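Local coordinates for protein glycosyl hydrolase (Streptomyces cattleya, PDB 7LR8) that probably hydrolyses the beta-1,4 linkage between mannose and N-acetylglucosamine in N-glycan core fragments, as a family GH5 glycosidase, at residues 115-120 / 164-168; 125-129 / 176-180. The protein carries 1 engineered substitution. All blocks are in the same frame, centred on the assembly; numbering follows the deposited sequence. Where two conformers were deposited one is given.

Interaction 1: 115-120 / 164-168; sequences RRNLFT and DPDRV. With AE3 (2-(2-ethoxyethoxy)ethanol), chain F.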
loop_
_atom_site.group_PDB
_atom_site.type_symbol
_atom_site.label_atom_id
_atom_site.label_comp_id
_atom_site.label_asym_id
_atom_site.label_seq_id
_atom_site.Cartn_x
_atom_site.Cartn_y
_atom_site.Cartn_z
ATOM N N ARG B 115 -2.790 -3.847 -11.344
ATOM C CA ARG B 115 -2.503 -5.196 -10.871
ATOM C C ARG B 115 -1.660 -5.948 -11.889
ATOM O O ARG B 115 -2.086 -6.162 -13.029
ATOM C CB ARG B 115 -3.797 -5.949 -10.600
ATOM C CG ARG B 115 -3.583 -7.344 -10.044
ATOM C CD ARG B 115 -2.929 -7.317 -8.650
ATOM N NE ARG B 115 -2.709 -8.658 -8.117
ATOM C CZ ARG B 115 -3.576 -9.303 -7.347
ATOM N NH1 ARG B 115 -4.741 -8.738 -7.031
ATOM N NH2 ARG B 115 -3.287 -10.524 -6.900
ATOM N N ARG B 116 -0.462 -6.347 -11.471
ATOM C CA ARG B 116 0.496 -7.019 -12.340
ATOM C C ARG B 116 1.218 -8.055 -11.498
ATOM O O ARG B 116 1.754 -7.719 -10.440
ATOM C CB ARG B 116 1.490 -6.028 -12.958
ATOM C CG ARG B 116 0.875 -5.125 -14.010
ATOM C CD ARG B 116 1.874 -4.118 -14.534
ATOM N NE ARG B 116 2.153 -3.045 -13.588
ATOM C CZ ARG B 116 2.944 -2.007 -13.855
ATOM N NH1 ARG B 116 3.545 -1.907 -15.053
ATOM N NH2 ARG B 116 3.124 -1.062 -12.943
ATOM N N ASN B 117 1.202 -9.304 -11.966
ATOM C CA ASN B 117 1.684 -10.444 -11.183
ATOM C C ASN B 117 3.119 -10.219 -10.702
ATOM O O ASN B 117 4.007 -9.898 -11.499
ATOM C CB ASN B 117 1.568 -11.704 -12.061
ATOM C CG ASN B 117 1.860 -12.996 -11.315
ATOM O OD1 ASN B 117 2.925 -13.153 -10.748
ATOM N ND2 ASN B 117 0.918 -13.947 -11.353
ATOM N N LEU B 118 3.334 -10.399 -9.381
ATOM C CA LEU B 118 4.623 -10.103 -8.755
ATOM C C LEU B 118 5.731 -10.979 -9.298
ATOM O O LEU B 118 6.910 -10.602 -9.233
ATOM C CB LEU B 118 4.549 -10.302 -7.231
ATOM C CG LEU B 118 3.715 -9.299 -6.452
ATOM C CD1 LEU B 118 3.826 -9.645 -4.953
ATOM C CD2 LEU B 118 4.174 -7.872 -6.745
ATOM N N PHE B 119 5.383 -12.154 -9.819
ATOM C CA PHE B 119 6.379 -13.125 -10.235
ATOM C C PHE B 119 6.566 -13.220 -11.743
ATOM O O PHE B 119 7.603 -13.733 -12.178
ATOM C CB PHE B 119 6.010 -14.504 -9.703
ATOM C CG PHE B 119 5.799 -14.537 -8.218
ATOM C CD1 PHE B 119 6.881 -14.483 -7.361
ATOM C CD2 PHE B 119 4.516 -14.597 -7.682
ATOM C CE1 PHE B 119 6.697 -14.507 -5.987
ATOM C CE2 PHE B 119 4.320 -14.633 -6.300
ATOM C CZ PHE B 119 5.417 -14.580 -5.459
ATOM N N THR B 120 5.610 -12.745 -12.549
ATOM C CA THR B 120 5.664 -12.917 -14.001
ATOM C C THR B 120 5.533 -11.639 -14.822
ATOM O O THR B 120 5.850 -11.676 -16.024
ATOM C CB THR B 120 4.573 -13.890 -14.488
ATOM O OG1 THR B 120 3.274 -13.310 -14.278
ATOM C CG2 THR B 120 4.680 -15.241 -13.765
ATOM N N ASP B 164 -5.727 -13.437 -2.059
ATOM C CA ASP B 164 -5.738 -12.856 -3.398
ATOM C C ASP B 164 -4.378 -13.092 -4.043
ATOM O O ASP B 164 -3.642 -12.134 -4.313
ATOM C CB ASP B 164 -6.077 -11.366 -3.314
ATOM C CG ASP B 164 -6.263 -10.713 -4.688
ATOM O OD1 ASP B 164 -6.423 -11.416 -5.711
ATOM O OD2 ASP B 164 -6.250 -9.471 -4.718
ATOM N N PRO B 165 -4.010 -14.343 -4.298
ATOM C CA PRO B 165 -2.632 -14.643 -4.679
ATOM C C PRO B 165 -2.333 -14.299 -6.131
ATOM O O PRO B 165 -3.224 -14.203 -6.984
ATOM C CB PRO B 165 -2.523 -16.148 -4.445
ATOM C CG PRO B 165 -3.917 -16.645 -4.698
ATOM C CD PRO B 165 -4.825 -15.562 -4.179
ATOM N N ASP B 166 -1.037 -14.095 -6.374
ATOM C CA ASP B 166 -0.462 -14.012 -7.720
ATOM C C ASP B 166 0.034 -15.411 -8.049
ATOM O O ASP B 166 1.129 -15.810 -7.631
ATOM C CB ASP B 166 0.684 -13.007 -7.785
ATOM C CG ASP B 166 0.210 -11.580 -7.825
ATOM O OD1 ASP B 166 -0.960 -11.358 -8.189
ATOM O OD2 ASP B 166 1.012 -10.687 -7.490
ATOM N N ARG B 167 -0.762 -16.157 -8.801
ATOM C CA ARG B 167 -0.470 -17.562 -9.018
ATOM C C ARG B 167 0.690 -17.741 -9.989
ATOM O O ARG B 167 0.853 -16.972 -10.944
ATOM C CB ARG B 167 -1.718 -18.288 -9.517
ATOM C CG ARG B 167 -2.776 -18.381 -8.424
ATOM C CD ARG B 167 -3.883 -19.371 -8.730
ATOM N NE ARG B 167 -4.898 -19.337 -7.680
ATOM C CZ ARG B 167 -5.835 -18.397 -7.582
ATOM N NH1 ARG B 167 -5.893 -17.417 -8.474
ATOM N NH2 ARG B 167 -6.718 -18.437 -6.592
ATOM N N VAL B 168 1.507 -18.760 -9.736
ATOM C CA VAL B 168 2.653 -19.071 -10.580
ATOM C C VAL B 168 2.869 -20.573 -10.565
ATOM O O VAL B 168 2.555 -21.252 -9.584
ATOM C CB VAL B 168 3.936 -18.351 -10.104
ATOM C CG1 VAL B 168 3.957 -16.951 -10.631
ATOM C CG2 VAL B 168 4.028 -18.387 -8.567
HETATM C C1 AE3 F . 12.938 -12.215 -20.464
HETATM C C2 AE3 F . 11.428 -12.172 -20.681
HETATM O O2 AE3 F . 10.882 -11.080 -19.999
HETATM C C3 AE3 F . 9.686 -11.381 -19.343
HETATM C C4 AE3 F . 9.922 -11.338 -17.835
HETATM O O3 AE3 F . 9.031 -12.203 -17.189
HETATM C C5 AE3 F . 9.113 -12.171 -15.791
HETATM C C6 AE3 F . 9.925 -13.364 -15.287
HETATM O O4 AE3 F . 11.284 -13.027 -15.241
HETATM O O HOH W 1 0.211 -8.190 -8.102
#
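In a (beta/alpha)8 barrel, the fold of family GH5, loops after successive strands can be tied together; here a salt-bridge network and an Asx turn do so. Residues 115-120 run toward helix 122-139, residues 164-168 toward helix 170-187. Asp-166 is the hub. Its OD1 receives Arg-115 NH2 at 2.8 Å and Arg-115 NE at 3.2 Å, while its OD2 takes the backbone N of Leu-118 at 3.0 Å, so one carboxylate fixes both a side chain and the main chain of the facing loop. The other end of the guanidinium pairs with Asp-164, NH1 to OD2 being 2.9 Å. A water links Asp-166 OD2 (2.7 Å) to Arg-116 O (2.8 Å). Further along, Asn-117 faces both ways: its OD1 accepts from Phe-119 N at 2.8 Å, closing the Asx turn, and its ND2 donates to Arg-167 O at 3.1 Å. The CA-to-CB bond of Arg-116 points away from 164-168, and its guanidinium hydrogen-bonds to Trp-109 O and forms a salt bridge with Asp-315 of the second subunit. The bound 2-(2-ethoxyethoxy)ethanol touches the backbone here, its C5 3.3 Å from Thr-120 O. Apolar contact finishes the interface: Val-168 CG1 lies 3.6 Å from Thr-120 CG2 and 3.3 Å from Phe-119 CB.

Interaction 2: 125-129 / 176-180; sequences VSGQA and WLRRM. With AE3 (2-(2-ethoxyethoxy)ethanol), chain F.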
loop_
_atom_site.group_PDB
_atom_site.type_symbol
_atom_site.label_atom_id
_atom_site.label_comp_id
_atom_site.label_asym_id
_atom_site.label_seq_id
_atom_site.Cartn_x
_atom_site.Cartn_y
_atom_site.Cartn_z
ATOM N N VAL B 125 8.742 -7.256 -12.639
ATOM C CA VAL B 125 9.920 -8.075 -12.381
ATOM C C VAL B 125 11.188 -7.299 -12.698
ATOM O O VAL B 125 12.177 -7.377 -11.966
ATOM C CB VAL B 125 9.837 -9.395 -13.167
ATOM C CG1 VAL B 125 11.182 -10.131 -13.137
ATOM C CG2 VAL B 125 8.761 -10.276 -12.576
ATOM N N SER B 126 11.179 -6.511 -13.773
ATOM C CA SER B 126 12.341 -5.677 -14.040
ATOM C C SER B 126 12.507 -4.642 -12.935
ATOM O O SER B 126 13.634 -4.319 -12.534
ATOM C CB SER B 126 12.195 -5.019 -15.421
ATOM O OG SER B 126 12.852 -3.763 -15.481
ATOM N N GLY B 127 11.391 -4.121 -12.429
ATOM C CA GLY B 127 11.465 -3.177 -11.324
ATOM C C GLY B 127 12.027 -3.794 -10.056
ATOM O O GLY B 127 12.809 -3.156 -9.345
ATOM N N GLN B 128 11.627 -5.034 -9.755
ATOM C CA GLN B 128 12.135 -5.727 -8.564
ATOM C C GLN B 128 13.626 -5.995 -8.684
ATOM O O GLN B 128 14.373 -5.826 -7.709
ATOM C CB GLN B 128 11.414 -7.053 -8.355
ATOM C CG GLN B 128 9.934 -6.955 -8.057
ATOM C CD GLN B 128 9.267 -8.279 -8.307
ATOM O OE1 GLN B 128 9.742 -9.067 -9.127
ATOM N NE2 GLN B 128 8.175 -8.547 -7.597
ATOM N N ALA B 129 14.074 -6.420 -9.874
ATOM C CA ALA B 129 15.489 -6.708 -10.088
ATOM C C ALA B 129 16.334 -5.459 -9.904
ATOM O O ALA B 129 17.409 -5.516 -9.295
ATOM C CB ALA B 129 15.697 -7.310 -11.484
ATOM N N TRP B 176 11.898 -16.894 -11.637
ATOM C CA TRP B 176 11.863 -15.603 -10.955
ATOM C C TRP B 176 12.957 -15.512 -9.900
ATOM O O TRP B 176 13.678 -14.510 -9.819
ATOM C CB TRP B 176 10.487 -15.392 -10.315
ATOM C CG TRP B 176 10.333 -14.085 -9.620
ATOM C CD1 TRP B 176 10.060 -12.869 -10.199
ATOM C CD2 TRP B 176 10.440 -13.849 -8.218
ATOM N NE1 TRP B 176 9.984 -11.896 -9.228
ATOM C CE2 TRP B 176 10.206 -12.473 -8.003
ATOM C CE3 TRP B 176 10.698 -14.674 -7.113
ATOM C CZ2 TRP B 176 10.248 -11.894 -6.734
ATOM C CZ3 TRP B 176 10.721 -14.100 -5.837
ATOM C CH2 TRP B 176 10.494 -12.728 -5.659
ATOM N N LEU B 177 13.082 -16.554 -9.071
ATOM C CA LEU B 177 14.117 -16.568 -8.044
ATOM C C LEU B 177 15.498 -16.373 -8.658
ATOM O O LEU B 177 16.308 -15.586 -8.152
ATOM C CB LEU B 177 14.064 -17.885 -7.277
ATOM C CG LEU B 177 12.933 -18.091 -6.270
ATOM C CD1 LEU B 177 13.032 -19.520 -5.723
ATOM C CD2 LEU B 177 13.036 -17.073 -5.158
ATOM N N ARG B 178 15.796 -17.097 -9.741
ATOM C CA ARG B 178 17.116 -16.977 -10.359
ATOM C C ARG B 178 17.352 -15.566 -10.879
ATOM O O ARG B 178 18.465 -15.033 -10.775
ATOM C CB ARG B 178 17.272 -17.996 -11.486
ATOM C CG ARG B 178 17.764 -19.344 -10.983
ATOM C CD ARG B 178 17.882 -20.360 -12.102
ATOM N NE ARG B 178 16.573 -20.876 -12.483
ATOM C CZ ARG B 178 16.049 -22.003 -12.013
ATOM N NH1 ARG B 178 14.847 -22.391 -12.414
ATOM N NH2 ARG B 178 16.729 -22.741 -11.150
ATOM N N ARG B 179 16.313 -14.943 -11.439
ATOM C CA ARG B 179 16.451 -13.574 -11.920
ATOM C C ARG B 179 16.686 -12.607 -10.765
ATOM O O ARG B 179 17.532 -11.711 -10.864
ATOM C CB ARG B 179 15.212 -13.174 -12.709
ATOM C CG ARG B 179 15.278 -11.776 -13.261
ATOM C CD ARG B 179 14.414 -11.652 -14.484
ATOM N NE ARG B 179 14.510 -10.308 -15.028
ATOM C CZ ARG B 179 13.599 -9.764 -15.824
ATOM N NH1 ARG B 179 12.524 -10.462 -16.173
ATOM N NH2 ARG B 179 13.770 -8.525 -16.266
ATOM N N MET B 180 15.944 -12.770 -9.666
ATOM C CA MET B 180 16.155 -11.923 -8.495
ATOM C C MET B 180 17.564 -12.088 -7.946
ATOM O O MET B 180 18.245 -11.100 -7.645
ATOM C CB MET B 180 15.120 -12.232 -7.414
ATOM C CG MET B 180 13.672 -11.902 -7.812
ATOM S SD MET B 180 13.432 -10.149 -8.234
ATOM C CE MET B 180 13.368 -10.253 -10.013
HETATM C C1 AE3 F . 12.938 -12.215 -20.464
HETATM C C2 AE3 F . 11.428 -12.172 -20.681
HETATM O O2 AE3 F . 10.882 -11.080 -19.999
HETATM C C3 AE3 F . 9.686 -11.381 -19.343
HETATM C C4 AE3 F . 9.922 -11.338 -17.835
HETATM O O3 AE3 F . 9.031 -12.203 -17.189
HETATM C C5 AE3 F . 9.113 -12.171 -15.791
HETATM C C6 AE3 F . 9.925 -13.364 -15.287
HETATM O O4 AE3 F . 11.284 -13.027 -15.241
#
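Neighbouring outer helices of a (beta/alpha)8 barrel pack side by side in roughly the same direction, and helices 122-139 and 170-187 illustrate it: the short segments 125-129 and 176-180 run at 38°, their axes 10.3 Å apart at closest approach. Side-chain conformation decides what fills the gap. The t rotamer of Trp-176 carries the indole across so that NE1 donates to Gln-128 OE1 at 2.8 Å, and Val-125 CG2 meets the ring edge at CD1, 3.7 Å away. Met-180, with chi1 and chi2 both m, folds its thioether between the helices; SD rests 3.7 Å from Gln-128 CB, and CE reaches Val-125 CG1 at 3.8 Å and Ala-129 CB at 4.0 Å. Toward the barrel, Trp-176 and Met-180 both touch Val-150 of strand 145-152. Arg-179 is extended, chi1 to chi3 all t, which lays one guanidinium face over Val-125 CG1 and lets NH1 donate to O4 of the bound 2-(2-ethoxyethoxy)ethanol at 3.0 Å.

Overall arrangement
From the N terminus, the chain passes first through 115-120 and almost directly into 125-129 on helix 122-139. It then forms strand 145-152 of the barrel wall, passes the loop at 164-168 and turns back along helix 170-187, which carries 176-180. Interaction 1 closes a loop of 43 intervening residues and interaction 2 one of 46; because their segments alternate, the closures cross, joining two successive beta-alpha units first by the loops, then by the helices. Their centres lie 13 Å apart, and they touch: Leu-118 O accepts a probable hydrogen bond from Gln-128 NE2 at 2.9 Å, and the rings of Phe-119 and Trp-176 meet edge-to-face. Both contacts border the same 2-(2-ethoxyethoxy)ethanol molecule.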